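Local coordinates for protein phenylalanine hydroxylase (Colwellia psychrerythraea, PDB 2V27) that probably hydroxylates L-phenylalanine to L-tyrosine with molecular oxygen and tetrahydrobiopterin at a mononuclear non-haem iron, the first step of phenylalanine degradation, at residues W28-F32 with I120-F125; G76-V82 with K98-T104; F91-S96 with Y143-L148; F136-T140 with F164-F168. All blocks are in the same frame, centred on the assembly; numbering follows the deposited sequence.

Contact 1. Residues W28-F32 with I120-F125; sequences WQELF and IFHEIF. With FE (Fe (III) ion), chain E.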
# COMPACT_ATOMS: atom_id res chain seq x y z
N TRP B 28 -1.61 -15.26 -21.82
CA TRP B 28 -2.29 -14.19 -22.58
C TRP B 28 -3.80 -14.37 -22.72
O TRP B 28 -4.59 -13.45 -22.48
CB TRP B 28 -1.65 -14.03 -24.00
CG TRP B 28 -2.37 -13.03 -24.88
CD1 TRP B 28 -3.50 -13.22 -25.59
CD2 TRP B 28 -2.00 -11.65 -25.07
NE1 TRP B 28 -3.88 -12.05 -26.24
CE2 TRP B 28 -2.98 -11.07 -25.92
CE3 TRP B 28 -0.93 -10.87 -24.63
CZ2 TRP B 28 -2.90 -9.76 -26.36
CZ3 TRP B 28 -0.87 -9.51 -25.02
CH2 TRP B 28 -1.85 -8.99 -25.90
N GLN B 29 -4.24 -15.58 -23.07
CA GLN B 29 -5.66 -15.80 -23.32
C GLN B 29 -6.48 -15.55 -22.03
O GLN B 29 -7.57 -14.96 -22.09
CB GLN B 29 -5.90 -17.24 -23.77
CG GLN B 29 -7.32 -17.56 -24.11
CD GLN B 29 -7.45 -19.00 -24.61
OE1 GLN B 29 -6.71 -19.89 -24.16
NE2 GLN B 29 -8.37 -19.22 -25.53
N GLU B 30 -5.95 -16.04 -20.92
CA GLU B 30 -6.62 -15.90 -19.63
C GLU B 30 -6.69 -14.44 -19.21
O GLU B 30 -7.77 -13.95 -18.81
CB GLU B 30 -5.95 -16.76 -18.56
CG GLU B 30 -6.32 -18.23 -18.72
CD GLU B 30 -5.76 -19.12 -17.63
OE1 GLU B 30 -5.58 -18.64 -16.47
OE2 GLU B 30 -5.50 -20.31 -17.94
N LEU B 31 -5.57 -13.74 -19.35
CA LEU B 31 -5.52 -12.27 -19.09
C LEU B 31 -6.49 -11.47 -19.96
O LEU B 31 -7.23 -10.59 -19.47
CB LEU B 31 -4.13 -11.73 -19.29
CG LEU B 31 -3.06 -12.24 -18.34
CD1 LEU B 31 -1.64 -11.79 -18.71
CD2 LEU B 31 -3.38 -11.88 -16.87
N PHE B 32 -6.56 -11.81 -21.25
CA PHE B 32 -7.40 -11.10 -22.22
C PHE B 32 -8.86 -11.37 -21.90
O PHE B 32 -9.68 -10.44 -21.78
CB PHE B 32 -7.06 -11.61 -23.64
CG PHE B 32 -7.50 -10.69 -24.73
CD1 PHE B 32 -6.58 -9.84 -25.31
CD2 PHE B 32 -8.82 -10.66 -25.20
CE1 PHE B 32 -6.91 -9.00 -26.33
CE2 PHE B 32 -9.19 -9.78 -26.22
CZ PHE B 32 -8.21 -8.94 -26.80
N ILE B 120 4.19 -7.66 -21.48
CA ILE B 120 3.68 -7.44 -22.82
C ILE B 120 2.15 -7.28 -22.81
O ILE B 120 1.60 -6.54 -23.64
CB ILE B 120 4.17 -8.55 -23.78
CG1 ILE B 120 3.88 -8.15 -25.21
CG2 ILE B 120 3.54 -9.91 -23.50
CD1 ILE B 120 4.72 -9.04 -26.24
N PHE B 121 1.47 -7.97 -21.87
CA PHE B 121 0.03 -7.77 -21.75
C PHE B 121 -0.33 -6.34 -21.28
O PHE B 121 -1.22 -5.69 -21.87
CB PHE B 121 -0.61 -8.85 -20.85
CG PHE B 121 -2.10 -8.69 -20.77
CD1 PHE B 121 -2.90 -9.15 -21.82
CD2 PHE B 121 -2.72 -7.99 -19.70
CE1 PHE B 121 -4.33 -8.96 -21.80
CE2 PHE B 121 -4.13 -7.80 -19.67
CZ PHE B 121 -4.94 -8.27 -20.70
N HIS B 122 0.30 -5.88 -20.22
CA HIS B 122 0.09 -4.49 -19.78
C HIS B 122 0.25 -3.50 -20.96
O HIS B 122 -0.59 -2.65 -21.20
CB HIS B 122 1.02 -4.11 -18.64
CG HIS B 122 1.00 -2.63 -18.36
ND1 HIS B 122 -0.15 -2.00 -17.92
CD2 HIS B 122 1.91 -1.66 -18.56
CE1 HIS B 122 0.10 -0.70 -17.78
NE2 HIS B 122 1.35 -0.47 -18.16
N GLU B 123 1.33 -3.63 -21.73
CA GLU B 123 1.60 -2.62 -22.76
C GLU B 123 0.65 -2.76 -23.93
O GLU B 123 0.13 -1.73 -24.38
CB GLU B 123 3.07 -2.72 -23.29
CG GLU B 123 4.16 -2.74 -22.20
CD GLU B 123 4.33 -1.43 -21.46
OE1 GLU B 123 3.46 -0.51 -21.57
OE2 GLU B 123 5.36 -1.32 -20.74
N ILE B 124 0.46 -3.99 -24.45
CA ILE B 124 -0.34 -4.13 -25.66
C ILE B 124 -1.85 -3.98 -25.35
O ILE B 124 -2.55 -3.28 -26.07
CB ILE B 124 0.01 -5.45 -26.42
CG1 ILE B 124 1.45 -5.37 -26.96
CG2 ILE B 124 -0.96 -5.70 -27.57
CD1 ILE B 124 1.85 -6.56 -27.82
N PHE B 125 -2.32 -4.64 -24.28
CA PHE B 125 -3.71 -4.50 -23.94
C PHE B 125 -4.01 -3.15 -23.26
O PHE B 125 -5.03 -2.46 -23.57
CB PHE B 125 -4.15 -5.67 -23.05
CG PHE B 125 -5.62 -5.73 -22.86
CD1 PHE B 125 -6.43 -6.58 -23.64
CD2 PHE B 125 -6.18 -4.97 -21.87
CE1 PHE B 125 -7.84 -6.61 -23.45
CE2 PHE B 125 -7.53 -4.99 -21.65
CZ PHE B 125 -8.37 -5.79 -22.40
FE FE E . 1.95 1.46 -18.35
O HOH W 1 3.64 1.22 -19.57
O HOH W 2 3.54 1.03 -16.81

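Contact 2. Residues G76-V82 with K98-T104; sequences GWECYPV and KKFPVAT. With SO4 (sulfate ion), chain F.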
# COMPACT_ATOMS: atom_id res chain seq x y z
N GLY B 76 1.10 6.77 -36.82
CA GLY B 76 2.52 6.84 -37.07
C GLY B 76 3.39 6.22 -36.00
O GLY B 76 4.64 6.27 -36.07
N TRP B 77 2.74 5.62 -35.00
CA TRP B 77 3.47 4.97 -33.90
C TRP B 77 3.91 3.56 -34.24
O TRP B 77 3.43 2.97 -35.23
CB TRP B 77 2.59 4.94 -32.63
CG TRP B 77 2.74 6.27 -31.91
CD1 TRP B 77 2.17 7.53 -32.24
CD2 TRP B 77 3.50 6.50 -30.70
NE1 TRP B 77 2.59 8.49 -31.33
CE2 TRP B 77 3.39 7.89 -30.38
CE3 TRP B 77 4.32 5.68 -29.90
CZ2 TRP B 77 4.04 8.45 -29.26
CZ3 TRP B 77 4.98 6.24 -28.77
CH2 TRP B 77 4.82 7.63 -28.47
N GLU B 78 4.82 2.99 -33.44
CA GLU B 78 5.17 1.56 -33.52
C GLU B 78 5.48 1.06 -32.11
O GLU B 78 5.76 1.90 -31.18
CB GLU B 78 6.43 1.33 -34.38
CG GLU B 78 7.67 2.09 -33.86
CD GLU B 78 8.79 2.13 -34.88
OE1 GLU B 78 9.72 1.32 -34.71
OE2 GLU B 78 8.73 2.99 -35.80
N CYS B 79 5.42 -0.27 -31.94
CA CYS B 79 5.87 -0.90 -30.71
C CYS B 79 7.35 -1.14 -30.87
O CYS B 79 7.81 -1.54 -31.96
CB CYS B 79 5.23 -2.28 -30.52
SG CYS B 79 3.44 -2.22 -30.28
N TYR B 80 8.10 -0.96 -29.81
CA TYR B 80 9.55 -1.04 -29.88
C TYR B 80 9.99 -2.03 -28.84
O TYR B 80 9.84 -1.77 -27.63
CB TYR B 80 10.12 0.35 -29.63
CG TYR B 80 11.62 0.49 -29.70
CD1 TYR B 80 12.22 1.00 -30.87
CD2 TYR B 80 12.42 0.17 -28.62
CE1 TYR B 80 13.59 1.17 -30.94
CE2 TYR B 80 13.80 0.32 -28.70
CZ TYR B 80 14.35 0.84 -29.88
OH TYR B 80 15.72 1.00 -29.97
N PRO B 81 10.49 -3.20 -29.25
CA PRO B 81 10.92 -4.23 -28.28
C PRO B 81 12.13 -3.83 -27.43
O PRO B 81 13.11 -3.28 -27.95
CB PRO B 81 11.26 -5.42 -29.18
CG PRO B 81 11.68 -4.76 -30.45
CD PRO B 81 10.69 -3.64 -30.64
N VAL B 82 12.03 -4.09 -26.12
CA VAL B 82 13.11 -3.85 -25.18
C VAL B 82 13.30 -5.15 -24.39
O VAL B 82 12.34 -5.67 -23.84
CB VAL B 82 12.90 -2.57 -24.30
CG1 VAL B 82 12.99 -1.30 -25.17
CG2 VAL B 82 11.57 -2.60 -23.51
N LYS B 98 7.98 8.43 -31.45
CA LYS B 98 6.74 7.64 -31.69
C LYS B 98 7.06 6.13 -31.71
O LYS B 98 6.46 5.33 -32.45
CB LYS B 98 5.93 8.12 -32.92
CG LYS B 98 5.75 9.62 -32.93
CD LYS B 98 5.27 10.23 -34.25
CE LYS B 98 3.95 9.70 -34.65
NZ LYS B 98 3.40 10.39 -35.93
N LYS B 99 7.95 5.75 -30.79
CA LYS B 99 8.29 4.37 -30.51
C LYS B 99 7.91 4.07 -29.05
O LYS B 99 8.44 4.66 -28.11
CB LYS B 99 9.80 4.18 -30.72
CG LYS B 99 10.21 4.32 -32.21
CD LYS B 99 11.70 4.61 -32.31
CE LYS B 99 12.01 4.94 -33.81
NZ LYS B 99 13.46 5.31 -34.01
N PHE B 100 6.94 3.17 -28.89
CA PHE B 100 6.48 2.81 -27.53
C PHE B 100 7.19 1.55 -27.03
O PHE B 100 7.02 0.49 -27.60
CB PHE B 100 4.96 2.59 -27.54
CG PHE B 100 4.35 2.66 -26.14
CD1 PHE B 100 4.27 3.87 -25.50
CD2 PHE B 100 3.94 1.51 -25.48
CE1 PHE B 100 3.74 3.99 -24.17
CE2 PHE B 100 3.41 1.60 -24.15
CZ PHE B 100 3.33 2.85 -23.51
N PRO B 101 7.99 1.68 -25.97
CA PRO B 101 8.79 0.54 -25.56
C PRO B 101 7.91 -0.60 -24.97
O PRO B 101 7.01 -0.33 -24.17
CB PRO B 101 9.72 1.13 -24.47
CG PRO B 101 9.64 2.66 -24.61
CD PRO B 101 8.23 2.88 -25.14
N VAL B 102 8.12 -1.83 -25.42
CA VAL B 102 7.34 -2.99 -24.93
C VAL B 102 8.34 -4.05 -24.48
O VAL B 102 9.17 -4.51 -25.30
CB VAL B 102 6.42 -3.58 -26.06
CG1 VAL B 102 5.66 -4.89 -25.61
CG2 VAL B 102 5.38 -2.50 -26.64
N ALA B 103 8.28 -4.43 -23.20
CA ALA B 103 9.19 -5.45 -22.69
C ALA B 103 8.74 -6.81 -23.27
O ALA B 103 7.57 -7.12 -23.33
CB ALA B 103 9.13 -5.49 -21.17
N THR B 104 9.72 -7.61 -23.68
CA THR B 104 9.41 -8.83 -24.45
C THR B 104 9.32 -10.05 -23.52
O THR B 104 10.12 -11.00 -23.61
CB THR B 104 10.45 -9.09 -25.58
OG1 THR B 104 11.76 -9.03 -25.00
CG2 THR B 104 10.34 -8.00 -26.63
S SO4 F . 16.36 3.14 -33.04
O1 SO4 F . 16.41 3.08 -31.54
O2 SO4 F . 17.22 2.03 -33.50
O3 SO4 F . 15.00 3.00 -33.56
O4 SO4 F . 16.91 4.48 -33.44
O HOH W 3 7.12 5.45 -35.28

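Contact 3. Residues F91-S96 with Y143-L148; sequences FFRLLS and YGKMGL. With SO4 (sulfate ion), chain F.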
# COMPACT_ATOMS: atom_id res chain seq x y z
N PHE B 91 13.82 6.29 -22.55
CA PHE B 91 12.36 6.27 -22.60
C PHE B 91 11.78 7.52 -23.28
O PHE B 91 10.96 7.43 -24.20
CB PHE B 91 11.79 6.13 -21.19
CG PHE B 91 10.30 5.99 -21.18
CD1 PHE B 91 9.70 4.74 -21.33
CD2 PHE B 91 9.49 7.13 -21.01
CE1 PHE B 91 8.30 4.61 -21.33
CE2 PHE B 91 8.10 7.01 -21.02
CZ PHE B 91 7.52 5.75 -21.16
N PHE B 92 12.22 8.70 -22.82
CA PHE B 92 11.81 9.96 -23.45
C PHE B 92 12.19 10.00 -24.96
O PHE B 92 11.39 10.39 -25.81
CB PHE B 92 12.38 11.20 -22.73
CG PHE B 92 11.78 11.41 -21.37
CD1 PHE B 92 12.54 11.24 -20.24
CD2 PHE B 92 10.47 11.84 -21.25
CE1 PHE B 92 11.97 11.44 -18.96
CE2 PHE B 92 9.89 12.06 -19.96
CZ PHE B 92 10.65 11.84 -18.85
N ARG B 93 13.41 9.60 -25.27
CA ARG B 93 13.85 9.60 -26.67
C ARG B 93 12.94 8.71 -27.52
O ARG B 93 12.45 9.15 -28.62
CB ARG B 93 15.29 9.10 -26.74
CG ARG B 93 15.95 9.28 -28.12
CD ARG B 93 15.76 8.04 -29.02
NE ARG B 93 16.52 6.87 -28.59
CZ ARG B 93 16.62 5.77 -29.32
NH1 ARG B 93 16.02 5.74 -30.50
NH2 ARG B 93 17.33 4.71 -28.90
N LEU B 94 12.67 7.49 -27.05
CA LEU B 94 11.75 6.61 -27.82
C LEU B 94 10.37 7.22 -28.02
O LEU B 94 9.88 7.27 -29.16
CB LEU B 94 11.69 5.19 -27.27
CG LEU B 94 13.08 4.51 -27.33
CD1 LEU B 94 12.99 3.29 -26.38
CD2 LEU B 94 13.42 4.05 -28.78
N LEU B 95 9.74 7.69 -26.95
CA LEU B 95 8.41 8.32 -27.15
C LEU B 95 8.47 9.52 -28.09
O LEU B 95 7.54 9.74 -28.89
CB LEU B 95 7.73 8.74 -25.84
CG LEU B 95 6.83 7.70 -25.20
CD1 LEU B 95 7.61 6.47 -24.74
CD2 LEU B 95 6.07 8.40 -24.03
N SER B 96 9.56 10.30 -28.01
CA SER B 96 9.67 11.48 -28.88
C SER B 96 9.75 11.09 -30.34
O SER B 96 9.47 11.93 -31.20
CB SER B 96 10.87 12.38 -28.54
OG SER B 96 12.09 11.80 -28.95
N TYR B 143 4.78 14.31 -24.67
CA TYR B 143 5.32 14.01 -23.36
C TYR B 143 6.79 13.58 -23.52
O TYR B 143 7.70 13.99 -22.78
CB TYR B 143 4.45 12.93 -22.68
CG TYR B 143 5.13 12.42 -21.45
CD1 TYR B 143 4.93 13.08 -20.21
CD2 TYR B 143 5.99 11.29 -21.46
CE1 TYR B 143 5.56 12.65 -19.03
CE2 TYR B 143 6.62 10.85 -20.26
CZ TYR B 143 6.41 11.56 -19.03
OH TYR B 143 7.03 11.18 -17.88
N GLY B 144 7.05 12.72 -24.51
CA GLY B 144 8.42 12.30 -24.77
C GLY B 144 9.30 13.52 -25.06
O GLY B 144 10.41 13.61 -24.53
N LYS B 145 8.80 14.44 -25.89
CA LYS B 145 9.59 15.65 -26.18
C LYS B 145 9.86 16.50 -24.92
O LYS B 145 10.92 17.10 -24.81
CB LYS B 145 8.94 16.45 -27.28
CG LYS B 145 9.05 15.73 -28.61
CD LYS B 145 8.21 16.44 -29.67
CE LYS B 145 8.36 15.80 -31.07
NZ LYS B 145 7.37 16.33 -32.10
N MET B 146 8.90 16.55 -23.99
CA MET B 146 9.07 17.32 -22.76
C MET B 146 10.28 16.86 -21.95
O MET B 146 10.97 17.70 -21.35
CB MET B 146 7.82 17.22 -21.87
CG MET B 146 6.54 17.79 -22.38
SD MET B 146 5.24 17.31 -21.18
CE MET B 146 3.84 17.61 -22.25
N GLY B 147 10.58 15.56 -21.92
CA GLY B 147 11.66 15.04 -21.09
C GLY B 147 13.06 15.09 -21.69
O GLY B 147 14.03 14.88 -20.96
N LEU B 148 13.16 15.34 -23.01
CA LEU B 148 14.48 15.20 -23.67
C LEU B 148 15.58 16.05 -23.03
O LEU B 148 16.70 15.55 -22.85
CB LEU B 148 14.36 15.50 -25.16
CG LEU B 148 13.43 14.57 -25.95
CD1 LEU B 148 13.30 15.09 -27.40
CD2 LEU B 148 13.94 13.13 -25.94
S SO4 F . 16.36 3.14 -33.04
O1 SO4 F . 16.41 3.08 -31.54
O2 SO4 F . 17.22 2.03 -33.50
O3 SO4 F . 15.00 3.00 -33.56
O4 SO4 F . 16.91 4.48 -33.44

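Contact 4. Residues F136-T140 with F164-F168; sequences FANYT and FTIEF. With FE (Fe (III) ion), chain E.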
# COMPACT_ATOMS: atom_id res chain seq x y z
N PHE B 136 -4.51 10.87 -27.99
CA PHE B 136 -3.71 10.17 -26.97
C PHE B 136 -2.27 9.98 -27.51
O PHE B 136 -1.29 10.21 -26.80
CB PHE B 136 -4.38 8.84 -26.65
CG PHE B 136 -3.64 8.00 -25.59
CD1 PHE B 136 -4.05 8.04 -24.25
CD2 PHE B 136 -2.51 7.19 -25.92
CE1 PHE B 136 -3.40 7.23 -23.27
CE2 PHE B 136 -1.89 6.38 -24.96
CZ PHE B 136 -2.32 6.42 -23.63
N ALA B 137 -2.14 9.52 -28.76
CA ALA B 137 -0.82 9.36 -29.41
C ALA B 137 -0.01 10.68 -29.45
O ALA B 137 1.18 10.71 -29.10
CB ALA B 137 -1.00 8.77 -30.85
N ASN B 138 -0.66 11.76 -29.87
CA ASN B 138 0.05 13.05 -29.99
C ASN B 138 0.49 13.52 -28.61
O ASN B 138 1.56 14.09 -28.47
CB ASN B 138 -0.75 14.13 -30.71
CG ASN B 138 -1.01 13.81 -32.17
OD1 ASN B 138 -0.29 13.01 -32.80
ND2 ASN B 138 -2.07 14.41 -32.70
N TYR B 139 -0.33 13.31 -27.59
CA TYR B 139 0.03 13.70 -26.23
C TYR B 139 1.26 12.88 -25.76
O TYR B 139 2.19 13.44 -25.16
CB TYR B 139 -1.19 13.51 -25.31
CG TYR B 139 -0.86 13.58 -23.83
CD1 TYR B 139 -0.66 14.82 -23.21
CD2 TYR B 139 -0.73 12.41 -23.07
CE1 TYR B 139 -0.34 14.91 -21.88
CE2 TYR B 139 -0.40 12.47 -21.72
CZ TYR B 139 -0.19 13.70 -21.13
OH TYR B 139 0.06 13.73 -19.75
N THR B 140 1.27 11.58 -26.05
CA THR B 140 2.38 10.74 -25.67
C THR B 140 3.67 11.18 -26.36
O THR B 140 4.76 11.19 -25.74
CB THR B 140 2.02 9.27 -25.93
OG1 THR B 140 0.77 8.96 -25.28
CG2 THR B 140 3.08 8.32 -25.43
N PHE B 164 -0.53 10.08 -13.55
CA PHE B 164 -1.91 10.46 -13.40
C PHE B 164 -2.72 10.58 -14.68
O PHE B 164 -3.93 10.87 -14.61
CB PHE B 164 -1.96 11.74 -12.59
CG PHE B 164 -1.68 11.50 -11.12
CD1 PHE B 164 -0.51 12.00 -10.50
CD2 PHE B 164 -2.60 10.71 -10.37
CE1 PHE B 164 -0.27 11.78 -9.11
CE2 PHE B 164 -2.39 10.47 -9.01
CZ PHE B 164 -1.23 11.02 -8.37
N THR B 165 -2.09 10.36 -15.85
CA THR B 165 -2.78 10.43 -17.16
C THR B 165 -2.64 9.07 -17.84
O THR B 165 -3.52 8.23 -17.73
CB THR B 165 -2.20 11.60 -18.06
OG1 THR B 165 -0.76 11.53 -18.13
CG2 THR B 165 -2.61 12.94 -17.43
N ILE B 166 -1.51 8.83 -18.50
CA ILE B 166 -1.32 7.58 -19.23
C ILE B 166 -1.47 6.32 -18.37
O ILE B 166 -1.98 5.30 -18.89
CB ILE B 166 0.06 7.65 -19.95
CG1 ILE B 166 -0.07 8.72 -21.09
CG2 ILE B 166 0.51 6.25 -20.51
CD1 ILE B 166 1.19 9.08 -21.75
N GLU B 167 -0.99 6.35 -17.10
CA GLU B 167 -1.11 5.13 -16.30
C GLU B 167 -2.47 5.02 -15.57
O GLU B 167 -3.11 3.95 -15.62
CB GLU B 167 0.10 4.92 -15.36
CG GLU B 167 1.39 4.83 -16.15
CD GLU B 167 1.50 3.52 -16.97
OE1 GLU B 167 2.44 3.43 -17.79
OE2 GLU B 167 0.70 2.56 -16.79
N PHE B 168 -2.89 6.08 -14.87
CA PHE B 168 -4.09 6.00 -14.00
C PHE B 168 -5.20 6.99 -14.30
O PHE B 168 -6.06 7.26 -13.46
CB PHE B 168 -3.65 6.04 -12.50
CG PHE B 168 -3.02 4.75 -12.07
CD1 PHE B 168 -1.67 4.51 -12.28
CD2 PHE B 168 -3.82 3.70 -11.60
CE1 PHE B 168 -1.11 3.26 -12.02
CE2 PHE B 168 -3.27 2.45 -11.32
CZ PHE B 168 -1.89 2.24 -11.53
FE FE E . 1.95 1.46 -18.35
O HOH W 2 3.54 1.03 -16.81
O HOH W 1 3.64 1.22 -19.57

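Contact 1. Residues W28-F32 with I120-F125
The helix that carries the first iron ligand is backed here by an aromatic cluster. His122 NE2 binds the iron at 2.0 Å from one side of helix 120-131, while Phe121 and Phe125, four residues apart and thus on a shared face, meet helix 22-38. Phe121 is central: its edge points at the face of the Trp28 six-membered ring (centroids 5.3 Å apart, planes at 78°), and its own face receives Leu31 CB in a CH-pi contact, 3.6 Å from the ring centroid. One turn on, Phe125 sets its edge against the face of Phe32 in a second T-shaped pair, with centroids 5.2 Å apart. In the two-histidine, one-carboxylate centre of this hydroxylase family, His127 and Glu167 complete the protein ligands. Large flat rings suit this interface because the axes of the two segments come no closer than 11.0 Å and cross at -50°. Trp28 CH2 also reaches Ile124 CG2 at 3.8 Å, while its polar NE1 is satisfied by the carbonyl of Pro57.

Contact 2. Residues G76-V82 with K98-T104
Strands 78-82 and 99-103 form a parallel pair, joined through helix 88-96 as a beta-alpha-beta unit. Six backbone hydrogen bonds hold them in register. Glu78 N donates to Lys98 O (3.0 Å) and Glu78 O accepts from Phe100 N (2.9 Å); Tyr80 N and O pair with Phe100 O (2.9 Å) and Val102 N (2.8 Å); Val82 N binds Val102 O (3.0 Å), and Val82 O takes a longer bond from Thr104 N (3.3 Å). Pro81 and Pro101, lacking an amide hydrogen, fall where the pairing needs no donor. Water 3 lies between Gly76 O (2.7 Å) and Lys98 O (2.9 Å), placed to donate to either. With positive phi, Lys98 ends helix 88-96 in a Schellman motif, and its NZ bonds Thr75 O. Gly76 also has positive phi, where a CB would jam against the preceding carbonyl and Lys98 NZ. On the face of Cys79, Phe100 and Val102, side chains meet helix 120-131, and the Phe100 ring meets iron ligand His127; on the other, Lys99 NZ and Tyr80 OH bind a sulfate, probably from the crystallisation liquor, and Lys99 pairs with Glu97. Lys98 CA sits 3.4 Å from the centroid of the Trp77 six-membered ring.

Contact 3. Residues F91-S96 with Y143-L148
Phe91 begins the contact modestly, its CE2 4.2 Å from Tyr143 CE2, while its ring stacks on His274 of the C-terminal histidine tag. Phe92 does far more. Its CE2 lies 3.5 Å from Tyr143 CE2, and one face of its ring takes Gly147 CA in a CH-pi contact, 3.6 Å from the centroid; a CB on Gly147 would strike the ring. Arg93 directs its CA-to-CB bond away, yet its CA touches Leu148 CD2 at 3.6 Å; its guanidinium pairs with Glu90 and Glu97 and binds a sulfate, probably from the crystallisation liquor. This is close helix-helix packing through glycine: the segments of helices 88-96 and 134-147 run 138° apart in direction, with axes only 7.2 Å apart, and Gly144 CA comes 4.3 Å from Phe92 CA. Leu95 CB rests 3.8 Å from Gly144 CA, where any CB on the glycine would clash. Small Ser96 fits beside the same helix, its CB 3.8 Å from Lys145 CG, and its hydroxyl turns back to donate to Arg93 O (2.7 Å).

Contact 4. Residues F136-T140 with F164-F168
Ile166 reaches into the face of helix 134-147 presented by Phe136, Tyr139 and Thr140, and all three touch its side chain. Its CD1 lies 3.7 Å from Tyr139 CE2 and 3.6 Å from Thr140 OG1, while its CG1 approaches Phe136 CZ at 4.1 Å. A branched aliphatic side chain suits this place, since it can meet two aromatic rings and a threonine at once in a fully buried setting. Thr140 can stand there because its hydroxyl is satisfied within its own helix, donating to Phe136 O at 2.8 Å. The one polar link between the segments is the hydrogen bond from Tyr139 OH to Thr165 OG1, 2.9 Å long. Thr165 OG1 is in turn bonded to Leu161 O one turn back, so the threonine hydroxyl has partners on both sides while the buried tyrosine hydroxyl has an acceptor. Thr165 and Ile166 sit at the C-terminal end of helix 152-167, where a wider pi-type turn spans 164-167 and the next residue after Ile166 is an iron ligand. Glu167 binds the metal through both carboxylate oxygens, OE1 at 2.1 Å and OE2 at 2.3 Å, supplying the carboxylate of the two-histidine, one-carboxylate site alongside His122 and His127. Water 1 (2.1 Å) and water 2 (2.3 Å) also bind the iron. Ile166 also packs against the side chain of His127.

In the fold
From the N terminus, helix 22-38 is met by helix 120-131, closing the long loop of contact 1, and the beta-alpha-beta unit of contact 2 is nested inside that loop. Contact 3 opens on the connecting helix 88-96, between the strands of contact 2, and closes on helix 134-147, so it crosses both contact 1 and contact 2. Contact 4 starts earlier on helix 134-147 and closes at the end of helix 152-167; it crosses contact 3 but follows contacts 1 and 2 in series. Contacts 1 and 4 converge on the iron from two helices, while Trp77 joins the small sheet to contacts 3 and 4.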